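Local coordinates for nudix hydrolase domain-containing protein (Thermotoga maritima, PDB 3E57) that is of unknown function but, as a Nudix-domain protein, probably hydrolyses a nucleoside diphosphate linked to another moiety, at residues E178-L182 and E183-K187. Residues are numbered along the deposited sequence; the frame is centred on the assembly and turned at random.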
loop_
_atom_site.group_PDB
_atom_site.type_symbol
_atom_site.label_atom_id
_atom_site.label_comp_id
_atom_site.label_asym_id
_atom_site.label_seq_id
_atom_site.Cartn_x
_atom_site.Cartn_y
_atom_site.Cartn_z
ATOM N N GLU B 178 18.185 15.229 -9.498
ATOM C CA GLU B 178 17.347 16.123 -10.266
ATOM C C GLU B 178 16.336 16.656 -9.282
ATOM O O GLU B 178 15.879 15.912 -8.424
ATOM C CB GLU B 178 16.583 15.354 -11.345
ATOM C CG GLU B 178 17.184 15.361 -12.726
ATOM C CD GLU B 178 16.293 14.629 -13.716
ATOM O OE1 GLU B 178 16.393 13.390 -13.800
ATOM O OE2 GLU B 178 15.480 15.297 -14.393
ATOM N N LEU B 179 15.978 17.926 -9.408
ATOM C CA LEU B 179 14.829 18.462 -8.687
ATOM C C LEU B 179 13.718 18.550 -9.722
ATOM O O LEU B 179 13.872 19.229 -10.727
ATOM C CB LEU B 179 15.126 19.840 -8.085
ATOM C CG LEU B 179 15.986 19.843 -6.819
ATOM C CD1 LEU B 179 16.550 21.229 -6.551
ATOM C CD2 LEU B 179 15.199 19.366 -5.618
ATOM N N ILE B 180 12.626 17.821 -9.514
ATOM C CA ILE B 180 11.538 17.849 -10.479
ATOM C C ILE B 180 10.322 18.526 -9.887
ATOM O O ILE B 180 10.078 18.448 -8.688
ATOM C CB ILE B 180 11.170 16.432 -10.992
ATOM C CG1 ILE B 180 10.518 15.592 -9.894
ATOM C CG2 ILE B 180 12.418 15.724 -11.553
ATOM C CD1 ILE B 180 10.007 14.257 -10.395
ATOM N N LYS B 181 9.560 19.192 -10.739
ATOM C CA LYS B 181 8.299 19.785 -10.331
ATOM C C LYS B 181 7.337 18.670 -9.928
ATOM O O LYS B 181 7.381 17.564 -10.479
ATOM C CB LYS B 181 7.723 20.632 -11.468
ATOM C CG LYS B 181 8.532 21.903 -11.702
ATOM C CD LYS B 181 7.970 22.787 -12.801
ATOM C CE LYS B 181 8.376 22.300 -14.190
ATOM N NZ LYS B 181 8.109 23.358 -15.225
ATOM N N LEU B 182 6.482 18.957 -8.955
ATOM C CA LEU B 182 5.538 17.971 -8.450
ATOM C C LEU B 182 4.619 17.465 -9.562
ATOM O O LEU B 182 4.254 16.294 -9.565
ATOM C CB LEU B 182 4.710 18.553 -7.297
ATOM C CG LEU B 182 4.362 17.652 -6.115
ATOM C CD1 LEU B 182 5.582 16.953 -5.535
ATOM C CD2 LEU B 182 3.689 18.496 -5.035
ATOM N N GLU B 183 4.270 18.325 -10.520
ATOM C CA GLU B 183 3.418 17.896 -11.649
ATOM C C GLU B 183 4.147 16.987 -12.655
ATOM O O GLU B 183 3.530 16.498 -13.620
ATOM C CB GLU B 183 2.768 19.091 -12.363
ATOM C CG GLU B 183 3.683 19.919 -13.260
ATOM C CD GLU B 183 4.163 21.206 -12.615
ATOM O OE1 GLU B 183 4.177 21.295 -11.363
ATOM O OE2 GLU B 183 4.536 22.127 -13.376
ATOM N N GLU B 184 5.449 16.772 -12.434
ATOM C CA GLU B 184 6.223 15.774 -13.169
ATOM C C GLU B 184 6.432 14.489 -12.371
ATOM O O GLU B 184 6.947 13.506 -12.906
ATOM C CB GLU B 184 7.596 16.332 -13.554
ATOM C CG GLU B 184 7.566 17.523 -14.507
ATOM C CD GLU B 184 8.945 17.841 -15.104
ATOM O OE1 GLU B 184 9.068 18.875 -15.799
ATOM O OE2 GLU B 184 9.915 17.070 -14.876
ATOM N N LEU B 185 6.052 14.481 -11.095
ATOM C CA LEU B 185 6.334 13.331 -10.256
ATOM C C LEU B 185 5.512 12.098 -10.673
ATOM O O LEU B 185 5.989 10.978 -10.570
ATOM C CB LEU B 185 6.113 13.660 -8.779
ATOM C CG LEU B 185 6.381 12.515 -7.800
ATOM C CD1 LEU B 185 7.779 11.914 -7.980
ATOM C CD2 LEU B 185 6.145 13.000 -6.382
ATOM N N GLU B 186 4.289 12.297 -11.151
ATOM C CA GLU B 186 3.472 11.163 -11.606
ATOM C C GLU B 186 4.190 10.359 -12.710
ATOM O O GLU B 186 4.209 9.124 -12.673
ATOM C CB GLU B 186 2.115 11.660 -12.093
ATOM C CG GLU B 186 1.185 10.586 -12.648
ATOM C CD GLU B 186 -0.161 11.168 -13.061
ATOM O OE1 GLU B 186 -1.000 11.381 -12.166
ATOM O OE2 GLU B 186 -0.377 11.416 -14.269
ATOM N N LYS B 187 4.775 11.060 -13.676
ATOM C CA LYS B 187 5.595 10.434 -14.730
ATOM C C LYS B 187 6.713 9.561 -14.147
ATOM O O LYS B 187 6.857 8.388 -14.487
ATOM C CB LYS B 187 6.208 11.540 -15.600
ATOM C CG LYS B 187 7.198 11.065 -16.604
ATOM C CD LYS B 187 7.734 12.193 -17.472
ATOM C CE LYS B 187 8.778 13.015 -16.744
ATOM N NZ LYS B 187 9.380 14.036 -17.628
HETATM O O HOH W 1 2.566 14.609 -11.132
#
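Lys181 and Leu182 turn the chain from a strand of the Nudix domain into the short helix 185-189 and meet Glu183, Glu184 and Leu185 as they do so. Two overlapping type I beta turns lead from the strand into the helix, and two successive backbone bonds are the evidence. Glu184 N donates to Lys181 O at 2.9 Å, closing the turn round Leu182 and Glu183, and Leu185 N donates to Leu182 O with an N-H...O angle of 158°, closing the one round Glu183 and Glu184. Leu182 O has a second donor in a water, which in turn accepts from Glu186 N, so a solvent molecule joins the turn to the next peptide of the helix.

Lys181 and Glu183 run across one another on the solvent side. The glutamate's CG is tucked between its own backbone N and carbonyl carbon (chi1 75°), and a bend at chi2 folds the carboxylate back over the lysine's aliphatic part: OE1 lies 3.6 Å from Lys181 CB, OE2 3.5 Å from Lys181 CD. Lys181 NZ is 4.2 Å from Glu183 OE2, beyond salt-bridge range, and the extended side chain of Glu184 brings its OE1 to 3.8 Å from Lys181 CE. The ammonium group therefore probably feels both carboxylates through space without being bound to either.

Apolar packing holds the inner side. The side chains of Leu182 and Leu185 project together in one direction, with Leu182 CD1 4.1 Å from Leu185 CD2; Leu182 touches Met76 and Phe207, whereas Leu185 reaches Ala200 and Leu204 of helix 194-206. Ile180, which packs on Val81 and Ile83 of the neighbouring antiparallel strand, meets the helix start through the end of its longer branch: CD1 lies 3.8 Å from Leu185 CA and 4.0 Å from Leu185 CD1.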